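Local coordinates for protein glcnac-alpha-1,4-gal-releasing endo-beta-galactosidase (Clostridium perfringens, PDB 1UPS) that probably hydrolyses O-glycosidic bonds as a family 16 endo-beta-galactosidase that releases GlcNAc-alpha-1,4-Gal, and binds a calcium ion, at residues 101-113 against 149-161. Sequence-based numbering, arbitrary orientation.
Sequences FDKSWIHNFSGTT and WMVGMQDDTNDWF
K103 reaches 149-161 with its chain running out straight from CB, where M153 CE lies alongside. K103 CD packs against M153 CE at 3.6 Å, and CE comes within 3.5 Å of both M153 O and N158 OD1. A bend at the last torsion (chi4 -83°) swings K103 NZ onto its acceptors: M153 O at 2.8 Å, met almost end-on to the carbonyl, and N158 OD1 at 2.9 Å, taken on a lone pair. A water that bridges S104 O and N158 O accepts a third bond from NZ, while D155 OD1, a long salt bridge away, has R122 as its stronger partner. M153 turns back on itself to lay SD over one face of the F101 ring, a Met-aromatic contact.

Q154 OE1 accepts H107 N in the carbonyl plane, 3.0 Å and nearly straight (167°); NE2 gives one bond to W105 O, arriving above that carbonyl's plane, and another to D159 O, so one amide holds two backbone groups of 101-113 and one of its own loop. N108 CB rests 3.3 Å from the centroid of the W160 five-membered ring, a close CH-pi contact. H107 offers a ring face to the edge of W149, a T-shaped pair with planes at 70°.

In the GH16 beta-sandwich (jelly roll), the contact packs two loops together at one end of strands, away from the calcium site: one follows strand 101-102, paired with 121-122, the other leaves strand 145-152, flanked by strands 246-254 and 168-170. W149 hydrogen-bonds N251 on the former, and H107 touches E168 on the latter.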
loop_
_atom_site.group_PDB
_atom_site.type_symbol
_atom_site.label_atom_id
_atom_site.label_comp_id
_atom_site.label_asym_id
_atom_site.label_seq_id
_atom_site.Cartn_x
_atom_site.Cartn_y
_atom_site.Cartn_z
ATOM N N PHE A 101 13.891 2.744 14.906
ATOM C CA PHE A 101 13.684 3.740 15.971
ATOM C C PHE A 101 13.545 3.001 17.305
ATOM O O PHE A 101 13.404 1.764 17.346
ATOM C CB PHE A 101 12.392 4.539 15.713
ATOM C CG PHE A 101 11.162 3.675 15.743
ATOM C CD1 PHE A 101 10.774 2.966 14.604
ATOM C CD2 PHE A 101 10.453 3.495 16.935
ATOM C CE1 PHE A 101 9.665 2.097 14.649
ATOM C CE2 PHE A 101 9.338 2.640 16.990
ATOM C CZ PHE A 101 8.948 1.940 15.836
ATOM N N ASP A 102 13.571 3.766 18.390
ATOM C CA ASP A 102 13.301 3.246 19.727
ATOM C C ASP A 102 12.739 4.439 20.475
ATOM O O ASP A 102 13.451 5.414 20.702
ATOM C CB ASP A 102 14.608 2.743 20.346
ATOM C CG ASP A 102 14.426 2.083 21.701
ATOM O OD1 ASP A 102 15.466 1.648 22.273
ATOM O OD2 ASP A 102 13.324 1.947 22.270
ATOM N N LYS A 103 11.461 4.383 20.834
ATOM C CA LYS A 103 10.795 5.571 21.349
ATOM C C LYS A 103 9.614 5.169 22.226
ATOM O O LYS A 103 8.871 4.250 21.876
ATOM C CB LYS A 103 10.334 6.482 20.184
ATOM C CG LYS A 103 9.816 7.870 20.628
ATOM C CD LYS A 103 9.637 8.788 19.413
ATOM C CE LYS A 103 9.223 10.224 19.785
ATOM N NZ LYS A 103 7.758 10.340 20.007
ATOM N N SER A 104 9.446 5.869 23.352
ATOM C CA SER A 104 8.340 5.598 24.277
ATOM C C SER A 104 6.976 5.698 23.583
ATOM O O SER A 104 6.791 6.516 22.679
ATOM C CB SER A 104 8.357 6.593 25.449
ATOM O OG SER A 104 9.424 6.328 26.343
ATOM N N TRP A 105 6.030 4.871 24.038
ATOM C CA TRP A 105 4.608 4.958 23.683
ATOM C C TRP A 105 4.241 4.565 22.241
ATOM O O TRP A 105 3.058 4.554 21.899
ATOM C CB TRP A 105 4.047 6.364 23.986
ATOM C CG TRP A 105 3.919 6.675 25.451
ATOM C CD1 TRP A 105 4.661 7.561 26.177
ATOM C CD2 TRP A 105 2.961 6.116 26.348
ATOM N NE1 TRP A 105 4.228 7.580 27.483
ATOM C CE2 TRP A 105 3.184 6.700 27.618
ATOM C CE3 TRP A 105 1.936 5.172 26.213
ATOM C CZ2 TRP A 105 2.418 6.369 28.748
ATOM C CZ3 TRP A 105 1.168 4.839 27.343
ATOM C CH2 TRP A 105 1.422 5.441 28.590
ATOM N N ILE A 106 5.223 4.203 21.418
ATOM C CA ILE A 106 4.925 3.955 19.999
ATOM C C ILE A 106 4.045 2.714 19.758
ATOM O O ILE A 106 4.365 1.615 20.229
ATOM C CB ILE A 106 6.211 3.865 19.145
ATOM C CG1 ILE A 106 6.991 5.193 19.210
ATOM C CG2 ILE A 106 5.824 3.537 17.685
ATOM C CD1 ILE A 106 6.171 6.455 18.753
ATOM N N HIS A 107 2.962 2.906 19.004
ATOM C CA HIS A 107 2.128 1.792 18.508
ATOM C C HIS A 107 1.531 0.962 19.657
ATOM O O HIS A 107 1.893 -0.221 19.879
ATOM C CB HIS A 107 2.886 0.894 17.510
ATOM C CG HIS A 107 2.000 -0.121 16.847
ATOM N ND1 HIS A 107 0.992 0.234 15.978
ATOM C CD2 HIS A 107 1.945 -1.469 16.964
ATOM C CE1 HIS A 107 0.343 -0.853 15.594
ATOM N NE2 HIS A 107 0.915 -1.902 16.162
ATOM N N ASN A 108 0.613 1.611 20.363
ATOM C CA ASN A 108 -0.077 1.014 21.510
ATOM C C ASN A 108 -1.246 0.130 21.084
ATOM O O ASN A 108 -2.419 0.458 21.309
ATOM C CB ASN A 108 -0.528 2.105 22.490
ATOM C CG ASN A 108 -0.795 1.555 23.874
ATOM O OD1 ASN A 108 -0.670 0.341 24.092
ATOM N ND2 ASN A 108 -1.115 2.436 24.827
ATOM N N PHE A 109 -0.919 -1.000 20.462
ATOM C CA PHE A 109 -1.929 -1.891 19.892
ATOM C C PHE A 109 -2.846 -2.449 20.990
ATOM O O PHE A 109 -4.009 -2.761 20.727
ATOM C CB PHE A 109 -1.277 -3.057 19.125
ATOM C CG PHE A 109 -0.343 -3.881 19.955
ATOM C CD1 PHE A 109 -0.802 -5.004 20.662
ATOM C CD2 PHE A 109 1.000 -3.552 20.036
ATOM C CE1 PHE A 109 0.073 -5.756 21.450
ATOM C CE2 PHE A 109 1.878 -4.292 20.821
ATOM C CZ PHE A 109 1.412 -5.405 21.532
ATOM N N SER A 110 -2.331 -2.534 22.209
ATOM C CA SER A 110 -3.110 -3.097 23.326
ATOM C C SER A 110 -3.856 -2.038 24.153
ATOM O O SER A 110 -4.673 -2.382 25.017
ATOM C CB SER A 110 -2.211 -3.935 24.226
ATOM O OG SER A 110 -1.379 -3.110 25.033
ATOM N N GLY A 111 -3.589 -0.759 23.880
ATOM C CA GLY A 111 -4.166 0.336 24.664
ATOM C C GLY A 111 -3.798 0.306 26.145
ATOM O O GLY A 111 -4.585 0.738 26.994
ATOM N N THR A 112 -2.609 -0.193 26.462
ATOM C CA THR A 112 -2.127 -0.215 27.843
ATOM C C THR A 112 -1.662 1.168 28.350
ATOM O O THR A 112 -1.261 2.030 27.558
ATOM C CB THR A 112 -1.004 -1.249 28.010
ATOM O OG1 THR A 112 -0.617 -1.308 29.393
ATOM C CG2 THR A 112 0.289 -0.792 27.292
ATOM N N THR A 113 -1.717 1.381 29.670
ATOM C CA THR A 113 -1.113 2.588 30.241
ATOM C C THR A 113 0.290 2.298 30.758
ATOM O O THR A 113 0.959 3.187 31.292
ATOM C CB THR A 113 -1.980 3.190 31.375
ATOM O OG1 THR A 113 -2.346 2.155 32.305
ATOM C CG2 THR A 113 -3.310 3.684 30.829
ATOM N N TRP A 149 6.422 -2.841 7.776
ATOM C CA TRP A 149 5.392 -1.861 8.107
ATOM C C TRP A 149 5.976 -0.590 8.709
ATOM O O TRP A 149 7.134 -0.558 9.131
ATOM C CB TRP A 149 4.317 -2.457 9.051
ATOM C CG TRP A 149 4.794 -3.248 10.268
ATOM C CD1 TRP A 149 5.602 -4.368 10.288
ATOM C CD2 TRP A 149 4.379 -3.032 11.633
ATOM N NE1 TRP A 149 5.730 -4.829 11.584
ATOM C CE2 TRP A 149 4.984 -4.033 12.424
ATOM C CE3 TRP A 149 3.560 -2.069 12.261
ATOM C CZ2 TRP A 149 4.812 -4.108 13.827
ATOM C CZ3 TRP A 149 3.381 -2.149 13.668
ATOM C CH2 TRP A 149 4.012 -3.167 14.422
ATOM N N MET A 150 5.159 0.461 8.735
ATOM C CA MET A 150 5.601 1.762 9.216
ATOM C C MET A 150 4.555 2.289 10.176
ATOM O O MET A 150 3.375 2.006 10.015
ATOM C CB MET A 150 5.800 2.733 8.043
ATOM C CG MET A 150 6.877 2.214 7.047
ATOM S SD MET A 150 7.130 3.332 5.636
ATOM C CE MET A 150 7.899 4.692 6.522
ATOM N N VAL A 151 5.023 3.015 11.192
ATOM C CA VAL A 151 4.147 3.588 12.203
ATOM C C VAL A 151 4.527 5.042 12.435
ATOM O O VAL A 151 5.700 5.402 12.340
ATOM C CB VAL A 151 4.209 2.795 13.547
ATOM C CG1 VAL A 151 3.616 1.389 13.372
ATOM C CG2 VAL A 151 5.656 2.703 14.109
ATOM N N GLY A 152 3.531 5.873 12.728
ATOM C CA GLY A 152 3.781 7.257 13.075
ATOM C C GLY A 152 4.677 7.352 14.296
ATOM O O GLY A 152 4.613 6.517 15.216
ATOM N N MET A 153 5.524 8.378 14.311
ATOM C CA MET A 153 6.460 8.549 15.419
ATOM C C MET A 153 5.874 9.334 16.576
ATOM O O MET A 153 6.575 9.587 17.567
ATOM C CB MET A 153 7.761 9.202 14.925
ATOM C CG MET A 153 8.611 8.256 14.052
ATOM S SD MET A 153 9.164 6.721 14.857
ATOM C CE MET A 153 9.905 7.206 16.201
ATOM N N GLN A 154 4.601 9.735 16.460
ATOM C CA GLN A 154 3.884 10.349 17.589
ATOM C C GLN A 154 4.653 11.569 18.111
ATOM O O GLN A 154 4.749 11.817 19.310
ATOM C CB GLN A 154 3.614 9.293 18.695
ATOM C CG GLN A 154 2.659 8.191 18.200
ATOM C CD GLN A 154 2.605 6.931 19.077
ATOM O OE1 GLN A 154 2.535 5.828 18.544
ATOM N NE2 GLN A 154 2.623 7.096 20.398
ATOM N N ASP A 155 5.180 12.348 17.176
ATOM C CA ASP A 155 6.050 13.483 17.518
ATOM C C ASP A 155 5.304 14.685 18.079
ATOM O O ASP A 155 5.923 15.578 18.696
ATOM C CB ASP A 155 6.867 13.900 16.288
ATOM C CG ASP A 155 7.972 12.913 15.961
ATOM O OD1 ASP A 155 8.647 12.408 16.908
ATOM O OD2 ASP A 155 8.248 12.611 14.781
ATOM N N ASP A 156 3.985 14.717 17.868
ATOM C CA ASP A 156 3.152 15.811 18.384
ATOM C C ASP A 156 3.166 15.888 19.922
ATOM O O ASP A 156 3.494 16.931 20.497
ATOM C CB ASP A 156 1.710 15.786 17.807
ATOM C CG ASP A 156 1.013 14.434 17.969
ATOM O OD1 ASP A 156 -0.225 14.381 17.753
ATOM O OD2 ASP A 156 1.609 13.378 18.284
ATOM N N THR A 157 2.863 14.767 20.585
ATOM C CA THR A 157 2.797 14.733 22.059
ATOM C C THR A 157 3.852 13.856 22.726
ATOM O O THR A 157 4.021 13.907 23.955
ATOM C CB THR A 157 1.459 14.165 22.512
ATOM O OG1 THR A 157 1.305 12.860 21.943
ATOM C CG2 THR A 157 0.324 14.962 21.937
ATOM N N ASN A 158 4.476 12.979 21.944
ATOM C CA ASN A 158 5.393 11.973 22.475
ATOM C C ASN A 158 4.734 11.056 23.500
ATOM O O ASN A 158 5.394 10.509 24.371
ATOM C CB ASN A 158 6.672 12.618 23.028
ATOM C CG ASN A 158 7.324 13.532 22.014
ATOM O OD1 ASN A 158 7.649 13.093 20.891
ATOM N ND2 ASN A 158 7.505 14.832 22.386
ATOM N N ASP A 159 3.423 10.917 23.394
ATOM C CA ASP A 159 2.724 9.863 24.118
ATOM C C ASP A 159 1.797 9.145 23.144
ATOM O O ASP A 159 1.878 9.411 21.937
ATOM C CB ASP A 159 2.045 10.416 25.374
ATOM C CG ASP A 159 0.803 11.248 25.094
ATOM O OD1 ASP A 159 0.249 11.269 23.963
ATOM O OD2 ASP A 159 0.294 11.933 26.014
ATOM N N TRP A 160 0.942 8.240 23.638
ATOM C CA TRP A 160 -0.047 7.575 22.769
ATOM C C TRP A 160 -1.425 8.223 22.864
ATOM O O TRP A 160 -2.019 8.608 21.856
ATOM C CB TRP A 160 -0.166 6.071 23.113
ATOM C CG TRP A 160 -1.298 5.380 22.376
ATOM C CD1 TRP A 160 -2.551 5.085 22.865
ATOM C CD2 TRP A 160 -1.282 4.918 21.020
ATOM N NE1 TRP A 160 -3.316 4.477 21.895
ATOM C CE2 TRP A 160 -2.553 4.347 20.754
ATOM C CE3 TRP A 160 -0.314 4.930 19.995
ATOM C CZ2 TRP A 160 -2.880 3.782 19.515
ATOM C CZ3 TRP A 160 -0.638 4.358 18.754
ATOM C CH2 TRP A 160 -1.914 3.800 18.524
ATOM N N PHE A 161 -1.947 8.354 24.083
ATOM C CA PHE A 161 -3.353 8.710 24.232
ATOM C C PHE A 161 -3.729 10.108 23.728
ATOM O O PHE A 161 -4.879 10.337 23.296
ATOM C CB PHE A 161 -3.808 8.453 25.674
ATOM C CG PHE A 161 -3.862 6.994 26.010
ATOM C CD1 PHE A 161 -2.885 6.415 26.809
ATOM C CD2 PHE A 161 -4.857 6.187 25.469
ATOM C CE1 PHE A 161 -2.926 5.045 27.111
ATOM C CE2 PHE A 161 -4.909 4.817 25.765
ATOM C CZ PHE A 161 -3.931 4.254 26.570
HETATM O O HOH W 1 7.415 9.102 22.677
#